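Local coordinates for DUF3013 family protein (Enterococcus faecalis, PDB 3NAT) that is of unknown function but belongs to the DUF3013 family and folds as an alpha-beta half sandwich, at residues G95-K101 with E156-Y161; E67-G71 with V133-H137. All coordinates share one frame; numbering follows the deposited sequence. Where two conformers were deposited one is given.

Overall arrangement
Interaction 1 (Gly95-Lys101 with Glu156-Tyr161) and interaction 2 (Glu67-Gly71 with Val133-His137) lie on opposite sides of the chain's centre, their centres about 29 Å apart. The first is a partly buried, two-stranded antiparallel pairing held by backbone hydrogen bonds, with a tryptophan between two basic side chains at its border. The second is a surface contact in which a loop meets strand 65-75 of the four-stranded sheet through apolar side chains and one water. Helix 101-125 relates them: interaction 1 includes its first residue, whereas the loop of interaction 2 follows it in sequence and packs against its side.

Interaction 1 (G95-K101 with E156-Y161); sequences GKKGLRK and EQWIAY
A small two-stranded antiparallel sheet, separate from the four-stranded one, is made where strand 99-100 meets strand 158-159 near the C-terminus. Leu99 and Ile159 form its hydrogen-bonded pair: Ile159 N gives a bond of 2.8 Å to Leu99 O, and Leu99 N answers with one to Ile159 O. Arg100 and Trp158 make the adjoining non-hydrogen-bonded pair. The pairing is continued beyond the strands by Tyr161 N to Lys96 O at 3.1 Å and by Lys101 N to Gln157 O, so the first residue of helix 101-125 is tied to the segment 156-161. Beside the Leu99-Ile159 pair, Gly98 CA faces Ile159 O in a CA-H...O contact.

The Trp158 ring lies between two basic side chains. Lys97 bends at its last two torsions (chi3 82°, chi4 -54°), which turns NZ back over one face, 3.2 Å from the centroid of the six-membered ring, in a cation-pi contact. Arg100 CG sits over the opposite face, 3.6 Å from that centroid, as a CH-pi contact, while Gly98 O lies at the ring edge. Within its own segment, NE1 makes a weak hydrogen bond to Glu156 OE2, an atom that also approaches Arg100 CD. On the face shared with Leu99, Ile159 CD1 touches Lys101 CG at 3.5 Å, and Lys101 CD lies beside Gln157 NE2.

Met9 of helix 9-20 packs on Leu99 and Ile159, Lys101 NZ is hydrogen-bonded to Tyr12 OH, and Tyr161 OH bonds Trp30 NE1. Chemically, the contact joins backbone bonding to an indole whose one face would favour the Lys97 ammonium charge, while its other face takes an aliphatic CH of Arg100.

Interaction 2 (E67-G71 with V133-H137); sequences EFEDG and VFELH
Phe68 offers one face of its ring to the edge of Phe134, a T-shaped pair with planes at 87° and centroids 5.1 Å apart. Phe134 CE2 does the touching: it stands above the Phe68 ring, displaced from its middle toward the rim, with Phe68 CD1 its nearest atom at 3.7 Å. Seen from the other ring, Phe68 CD1 lies at the edge of Phe134, close to its plane. With CG anti to the backbone N (chi1 180°), the Phe68 ring reaches out from the strand to the loop. Leu136 comes at this ring obliquely, its CD2 methyl 4.0 Å from Phe68 CE2 as the two side chains run past each other in opposite directions. The same methyl lies near Asp70 CB, two residues further along the strand, and Glu135 CA borders the ring near Phe68 CZ.

The polar link is indirect. A water donates to Asp70 OD2 at 2.8 Å and accepts from Leu136 N, bridging strand and loop. The second carboxylate oxygen, Asp70 OD1, receives Gly71 N at 2.7 Å, on its anti side, so both oxygens have a partner and the rotation of the carboxylate is restrained.

Strand 65-75 is an inner strand of the sheet, and its backbone bonds run from Phe68 to Leu43 and from Asp70 to Val41 of strand 36-46. The loop, which in sequence joins helices 101-125 and 140-151, also packs on the first of them: Phe134 rests on Asp121, Leu122 and Phe125, and Leu136 on Val114, joining that helix to the sheet.

Interaction 1 (G95-K101 with E156-Y161)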
ATOM      1  N   GLY A  95      -0.545   5.655 -10.418  1.00 94.50           N
ATOM      2  CA  GLY A  95       0.591   5.943 -11.264  1.00106.88           C
ATOM      3  C   GLY A  95       0.463   7.365 -11.766  1.00111.99           C
ATOM      4  O   GLY A  95       0.208   8.276 -10.979  1.00115.47           O
ATOM      5  N   LYS A  96       0.594   7.563 -13.073  1.00114.24           N
ATOM      6  CA  LYS A  96       0.643   8.923 -13.596  1.00121.92           C
ATOM      7  C   LYS A  96      -0.678   9.688 -13.467  1.00110.38           C
ATOM      8  O   LYS A  96      -0.657  10.885 -13.191  1.00106.30           O
ATOM      9  CB  LYS A  96       1.184   8.959 -15.029  1.00138.36           C
ATOM     10  CG  LYS A  96       2.087  10.160 -15.300  1.00148.42           C
ATOM     11  CD  LYS A  96       3.239   9.802 -16.235  1.00162.26           C
ATOM     12  CE  LYS A  96       4.331  10.872 -16.219  1.00167.91           C
ATOM     13  NZ  LYS A  96       5.527  10.483 -17.025  1.00168.79           N
ATOM     14  N   LYS A  97      -1.812   9.003 -13.647  1.00103.72           N
ATOM     15  CA  LYS A  97      -3.135   9.628 -13.508  1.00101.22           C
ATOM     16  C   LYS A  97      -3.246  10.502 -12.261  1.00103.22           C
ATOM     17  O   LYS A  97      -3.919  11.537 -12.277  1.00106.03           O
ATOM     18  CB  LYS A  97      -4.242   8.579 -13.439  1.00100.28           C
ATOM     19  CG  LYS A  97      -4.516   7.833 -14.715  1.00119.81           C
ATOM     20  CD  LYS A  97      -5.838   7.069 -14.613  1.00132.61           C
ATOM     21  CE  LYS A  97      -7.046   7.968 -14.890  1.00133.01           C
ATOM     22  NZ  LYS A  97      -7.061   9.186 -14.038  1.00128.32           N
ATOM     23  N   GLY A  98      -2.609  10.060 -11.179  1.00 92.02           N
ATOM     24  CA  GLY A  98      -2.608  10.796  -9.931  1.00 88.83           C
ATOM     25  C   GLY A  98      -3.821  10.511  -9.069  1.00 83.30           C
ATOM     26  O   GLY A  98      -4.206   9.363  -8.882  1.00 81.01           O
ATOM     27  N   LEU A  99      -4.415  11.568  -8.531  1.00 77.86           N
ATOM     28  CA  LEU A  99      -5.603  11.436  -7.706  1.00 74.04           C
ATOM     29  C   LEU A  99      -6.611  12.455  -8.162  1.00 75.77           C
ATOM     30  O   LEU A  99      -6.240  13.530  -8.620  1.00 75.55           O
ATOM     31  CB  LEU A  99      -5.284  11.695  -6.229  1.00 70.32           C
ATOM     32  CG  LEU A  99      -4.524  10.656  -5.403  1.00 78.90           C
ATOM     33  CD1 LEU A  99      -4.086  11.249  -4.080  1.00 85.92           C
ATOM     34  CD2 LEU A  99      -5.360   9.419  -5.165  1.00 72.97           C
ATOM     35  N   ARG A 100      -7.887  12.127  -8.029  1.00 76.38           N
ATOM     36  CA  ARG A 100      -8.920  13.119  -8.232  1.00 74.60           C
ATOM     37  C   ARG A 100      -8.638  14.280  -7.289  1.00 79.40           C
ATOM     38  O   ARG A 100      -8.148  14.095  -6.171  1.00 69.38           O
ATOM     39  CB  ARG A 100     -10.299  12.528  -7.951  1.00 75.74           C
ATOM     40  CG  ARG A 100     -10.857  11.698  -9.090  1.00 98.07           C
ATOM     41  CD  ARG A 100     -11.993  10.809  -8.620  1.00117.49           C
ATOM     42  NE  ARG A 100     -13.032  11.569  -7.925  1.00135.65           N
ATOM     43  CZ  ARG A 100     -13.435  11.341  -6.674  1.00136.81           C
ATOM     44  NH1 ARG A 100     -12.894  10.364  -5.956  1.00126.32           N
ATOM     45  NH2 ARG A 100     -14.393  12.093  -6.140  1.00136.33           N
ATOM     46  N   LYS A 101      -8.933  15.483  -7.752  1.00 83.06           N
ATOM     47  CA  LYS A 101      -8.719  16.670  -6.955  1.00 81.06           C
ATOM     48  C   LYS A 101      -9.476  16.550  -5.636  1.00 80.73           C
ATOM     49  O   LYS A 101      -8.958  16.909  -4.582  1.00 78.00           O
ATOM     50  CB  LYS A 101      -9.203  17.884  -7.736  1.00 82.19           C
ATOM     51  CG  LYS A 101      -8.860  19.223  -7.124  1.00 83.09           C
ATOM     52  CD  LYS A 101      -9.396  20.332  -8.000  1.00 83.27           C
ATOM     53  CE  LYS A 101      -9.967  21.455  -7.169  1.00 97.36           C
ATOM     54  NZ  LYS A 101      -8.905  22.196  -6.442  1.00107.45           N
ATOM     55  N   GLU A 156     -15.423  16.720 -11.208  0.64102.51           N
ATOM     56  CA  GLU A 156     -14.259  15.850 -11.148  0.64 99.01           C
ATOM     57  C   GLU A 156     -13.110  16.414 -11.963  0.64100.09           C
ATOM     58  O   GLU A 156     -13.303  16.905 -13.070  0.64104.61           O
ATOM     59  CB  GLU A 156     -14.601  14.442 -11.632  0.64 99.59           C
ATOM     60  CG  GLU A 156     -13.431  13.473 -11.588  0.64 98.02           C
ATOM     61  CD  GLU A 156     -13.811  12.100 -12.093  0.64107.15           C
ATOM     62  OE1 GLU A 156     -14.982  11.915 -12.485  0.64118.06           O
ATOM     63  OE2 GLU A 156     -12.943  11.205 -12.097  0.64106.04           O
ATOM     64  N   GLN A 157     -11.915  16.349 -11.395  1.00 94.48           N
ATOM     65  CA  GLN A 157     -10.718  16.811 -12.061  1.00 86.90           C
ATOM     66  C   GLN A 157      -9.572  16.037 -11.453  1.00 89.10           C
ATOM     67  O   GLN A 157      -9.512  15.860 -10.239  1.00 96.07           O
ATOM     68  CB  GLN A 157     -10.520  18.307 -11.837  1.00 96.30           C
ATOM     69  CG  GLN A 157      -9.181  18.823 -12.356  1.00112.26           C
ATOM     70  CD  GLN A 157      -8.924  20.278 -11.994  1.00119.40           C
ATOM     71  OE1 GLN A 157      -7.810  20.786 -12.169  1.00116.84           O
ATOM     72  NE2 GLN A 157      -9.952  20.954 -11.481  1.00119.32           N
ATOM     73  N   TRP A 158      -8.669  15.557 -12.293  1.00 89.48           N
ATOM     74  CA  TRP A 158      -7.561  14.743 -11.816  1.00 74.40           C
ATOM     75  C   TRP A 158      -6.308  15.561 -11.729  1.00 74.92           C
ATOM     76  O   TRP A 158      -6.097  16.485 -12.506  1.00 96.24           O
ATOM     77  CB  TRP A 158      -7.331  13.558 -12.740  1.00 84.85           C
ATOM     78  CG  TRP A 158      -8.417  12.562 -12.648  1.00 98.02           C
ATOM     79  CD1 TRP A 158      -9.666  12.646 -13.202  1.00105.36           C
ATOM     80  CD2 TRP A 158      -8.371  11.326 -11.944  1.00 91.79           C
ATOM     81  NE1 TRP A 158     -10.397  11.528 -12.884  1.00104.82           N
ATOM     82  CE2 TRP A 158      -9.623  10.703 -12.111  1.00 95.14           C
ATOM     83  CE3 TRP A 158      -7.390  10.681 -11.192  1.00 94.12           C
ATOM     84  CZ2 TRP A 158      -9.915   9.466 -11.555  1.00 96.23           C
ATOM     85  CZ3 TRP A 158      -7.681   9.457 -10.640  1.00104.23           C
ATOM     86  CH2 TRP A 158      -8.934   8.859 -10.825  1.00104.04           C
ATOM     87  N   ILE A 159      -5.470  15.213 -10.772  1.00 81.78           N
ATOM     88  CA  ILE A 159      -4.241  15.935 -10.545  1.00 83.35           C
ATOM     89  C   ILE A 159      -3.116  14.934 -10.576  1.00 87.80           C
ATOM     90  O   ILE A 159      -2.962  14.126  -9.666  1.00 82.28           O
ATOM     91  CB  ILE A 159      -4.293  16.685  -9.227  1.00 79.65           C
ATOM     92  CG1 ILE A 159      -5.180  17.919  -9.403  1.00 74.51           C
ATOM     93  CG2 ILE A 159      -2.897  17.071  -8.776  1.00 86.21           C
ATOM     94  CD1 ILE A 159      -5.531  18.582  -8.115  1.00 93.40           C
ATOM     95  N   ALA A 160      -2.347  14.990 -11.655  1.00 91.73           N
ATOM     96  CA  ALA A 160      -1.394  13.948 -11.980  1.00 90.53           C
ATOM     97  C   ALA A 160      -0.185  13.949 -11.073  1.00 92.43           C
ATOM     98  O   ALA A 160       0.010  14.850 -10.261  1.00101.08           O
ATOM     99  CB  ALA A 160      -0.965  14.080 -13.408  1.00 94.18           C
ATOM    100  N   TYR A 161       0.628  12.917 -11.232  1.00 91.70           N
ATOM    101  CA  TYR A 161       1.861  12.784 -10.487  1.00 92.01           C
ATOM    102  C   TYR A 161       2.997  13.371 -11.315  1.00113.63           C
ATOM    103  O   TYR A 161       3.061  13.167 -12.528  1.00125.63           O
ATOM    104  CB  TYR A 161       2.106  11.312 -10.197  1.00 81.08           C
ATOM    105  CG  TYR A 161       3.374  11.001  -9.448  1.00 94.19           C
ATOM    106  CD1 TYR A 161       4.547  10.699 -10.127  1.00 97.80           C
ATOM    107  CD2 TYR A 161       3.397  10.971  -8.064  1.00 95.38           C
ATOM    108  CE1 TYR A 161       5.708  10.397  -9.448  1.00 94.11           C
ATOM    109  CE2 TYR A 161       4.556  10.669  -7.379  1.00 95.18           C
ATOM    110  CZ  TYR A 161       5.707  10.382  -8.077  1.00 96.59           C
ATOM    111  OH  TYR A 161       6.861  10.081  -7.396  1.00100.92           O
TER

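Interaction 2 (E67-G71 with V133-H137)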
ATOM      1  N   GLU A  67       7.494  17.149  21.595  1.00101.74           N
ATOM      2  CA  GLU A  67       7.257  17.212  20.167  1.00 99.60           C
ATOM      3  C   GLU A  67       6.725  15.869  19.695  1.00103.11           C
ATOM      4  O   GLU A  67       7.227  14.817  20.082  1.00115.06           O
ATOM      5  CB  GLU A  67       8.551  17.541  19.430  1.00106.59           C
ATOM      6  CG  GLU A  67       8.644  16.914  18.047  1.00121.00           C
ATOM      7  CD  GLU A  67       9.698  17.580  17.183  1.00138.48           C
ATOM      8  OE1 GLU A  67      10.541  18.309  17.748  1.00145.82           O
ATOM      9  OE2 GLU A  67       9.677  17.382  15.946  1.00140.59           O
ATOM     10  N   PHE A  68       5.690  15.901  18.871  1.00 92.74           N
ATOM     11  CA  PHE A  68       5.160  14.672  18.319  1.00 87.52           C
ATOM     12  C   PHE A  68       5.171  14.756  16.806  1.00 85.72           C
ATOM     13  O   PHE A  68       4.627  15.688  16.228  1.00 91.25           O
ATOM     14  CB  PHE A  68       3.747  14.423  18.823  1.00 83.54           C
ATOM     15  CG  PHE A  68       3.140  13.167  18.289  1.00 83.99           C
ATOM     16  CD1 PHE A  68       3.119  12.022  19.053  1.00 85.93           C
ATOM     17  CD2 PHE A  68       2.607  13.127  17.015  1.00 84.82           C
ATOM     18  CE1 PHE A  68       2.568  10.865  18.571  1.00 93.12           C
ATOM     19  CE2 PHE A  68       2.054  11.974  16.524  1.00 87.46           C
ATOM     20  CZ  PHE A  68       2.030  10.837  17.306  1.00 92.67           C
ATOM     21  N   GLU A  69       5.797  13.782  16.163  1.00 80.84           N
ATOM     22  CA  GLU A  69       5.884  13.802  14.716  1.00 77.98           C
ATOM     23  C   GLU A  69       5.218  12.578  14.111  1.00 83.32           C
ATOM     24  O   GLU A  69       5.239  11.499  14.693  1.00 94.47           O
ATOM     25  CB  GLU A  69       7.334  13.889  14.268  1.00 77.45           C
ATOM     26  CG  GLU A  69       7.495  13.869  12.766  1.00 98.15           C
ATOM     27  CD  GLU A  69       8.932  14.035  12.332  1.00119.50           C
ATOM     28  OE1 GLU A  69       9.624  13.003  12.180  1.00128.46           O
ATOM     29  OE2 GLU A  69       9.368  15.195  12.146  1.00126.30           O
ATOM     30  N   ASP A  70       4.612  12.761  12.945  1.00 78.86           N
ATOM     31  CA  ASP A  70       4.018  11.653  12.206  1.00 76.06           C
ATOM     32  C   ASP A  70       4.061  11.933  10.705  1.00 74.22           C
ATOM     33  O   ASP A  70       4.484  13.006  10.277  1.00 80.31           O
ATOM     34  CB  ASP A  70       2.584  11.391  12.671  1.00 77.56           C
ATOM     35  CG  ASP A  70       2.198   9.926  12.573  1.00 94.10           C
ATOM     36  OD1 ASP A  70       2.767   9.207  11.723  1.00105.98           O
ATOM     37  OD2 ASP A  70       1.324   9.494  13.355  1.00 97.98           O
ATOM     38  N   GLY A  71       3.627  10.960   9.912  1.00 70.73           N
ATOM     39  CA  GLY A  71       3.660  11.088   8.468  1.00 72.00           C
ATOM     40  C   GLY A  71       2.526  10.370   7.760  1.00 76.74           C
ATOM     41  O   GLY A  71       2.064   9.303   8.202  1.00 80.13           O
ATOM     42  N   VAL A 133      -2.335   6.826  26.710  1.00108.06           N
ATOM     43  CA  VAL A 133      -1.563   7.029  25.492  1.00102.42           C
ATOM     44  C   VAL A 133      -2.048   8.203  24.660  1.00 93.58           C
ATOM     45  O   VAL A 133      -3.202   8.611  24.768  1.00101.00           O
ATOM     46  CB  VAL A 133      -1.534   5.749  24.636  1.00 97.98           C
ATOM     47  CG1 VAL A 133      -2.823   4.960  24.823  1.00 95.63           C
ATOM     48  CG2 VAL A 133      -1.285   6.083  23.172  1.00 88.05           C
ATOM     49  N   PHE A 134      -1.142   8.765  23.864  1.00 85.95           N
ATOM     50  CA  PHE A 134      -1.509   9.761  22.867  1.00 90.71           C
ATOM     51  C   PHE A 134      -1.027   9.401  21.463  1.00 93.32           C
ATOM     52  O   PHE A 134       0.147   9.090  21.247  1.00 90.99           O
ATOM     53  CB  PHE A 134      -0.980  11.152  23.203  1.00 88.11           C
ATOM     54  CG  PHE A 134      -1.132  12.122  22.065  1.00 85.95           C
ATOM     55  CD1 PHE A 134      -2.252  12.934  21.975  1.00 90.78           C
ATOM     56  CD2 PHE A 134      -0.186  12.176  21.053  1.00 82.05           C
ATOM     57  CE1 PHE A 134      -2.411  13.798  20.918  1.00 89.66           C
ATOM     58  CE2 PHE A 134      -0.332  13.043  19.991  1.00 77.58           C
ATOM     59  CZ  PHE A 134      -1.447  13.857  19.924  1.00 87.59           C
ATOM     60  N   GLU A 135      -1.946   9.474  20.510  1.00 86.55           N
ATOM     61  CA  GLU A 135      -1.609   9.323  19.112  1.00 82.16           C
ATOM     62  C   GLU A 135      -2.600  10.101  18.261  1.00 90.55           C
ATOM     63  O   GLU A 135      -3.499  10.769  18.776  1.00 87.27           O
ATOM     64  CB  GLU A 135      -1.591   7.850  18.702  1.00 87.18           C
ATOM     65  CG  GLU A 135      -2.883   7.089  18.959  1.00 94.71           C
ATOM     66  CD  GLU A 135      -2.746   5.596  18.668  1.00109.89           C
ATOM     67  OE1 GLU A 135      -3.587   4.815  19.164  1.00118.65           O
ATOM     68  OE2 GLU A 135      -1.796   5.198  17.953  1.00109.24           O
ATOM     69  N   LEU A 136      -2.413  10.017  16.951  1.00 90.95           N
ATOM     70  CA  LEU A 136      -3.287  10.671  15.997  1.00 77.36           C
ATOM     71  C   LEU A 136      -4.263   9.648  15.440  1.00 85.05           C
ATOM     72  O   LEU A 136      -3.917   8.481  15.250  1.00 95.67           O
ATOM     73  CB  LEU A 136      -2.452  11.255  14.871  1.00 72.25           C
ATOM     74  CG  LEU A 136      -2.280  12.769  14.840  1.00 73.71           C
ATOM     75  CD1 LEU A 136      -2.348  13.360  16.227  1.00 76.87           C
ATOM     76  CD2 LEU A 136      -0.976  13.132  14.141  1.00 65.16           C
ATOM     77  N   HIS A 137      -5.488  10.079  15.180  1.00 80.53           N
ATOM     78  CA  HIS A 137      -6.507   9.153  14.714  1.00 82.44           C
ATOM     79  C   HIS A 137      -7.000   9.491  13.322  1.00 79.73           C
ATOM     80  O   HIS A 137      -7.556  10.562  13.089  1.00 83.64           O
ATOM     81  CB  HIS A 137      -7.663   9.090  15.707  1.00 88.47           C
ATOM     82  CG  HIS A 137      -7.228   8.738  17.094  1.00103.17           C
ATOM     83  ND1 HIS A 137      -6.826   7.466  17.445  1.00105.58           N
ATOM     84  CD2 HIS A 137      -7.104   9.498  18.209  1.00102.81           C
ATOM     85  CE1 HIS A 137      -6.483   7.456  18.720  1.00106.80           C
ATOM     86  NE2 HIS A 137      -6.641   8.675  19.205  1.00107.50           N
TER
HETATM   87  O   HOH W   1      -0.409   8.852  15.449  1.00 95.87           O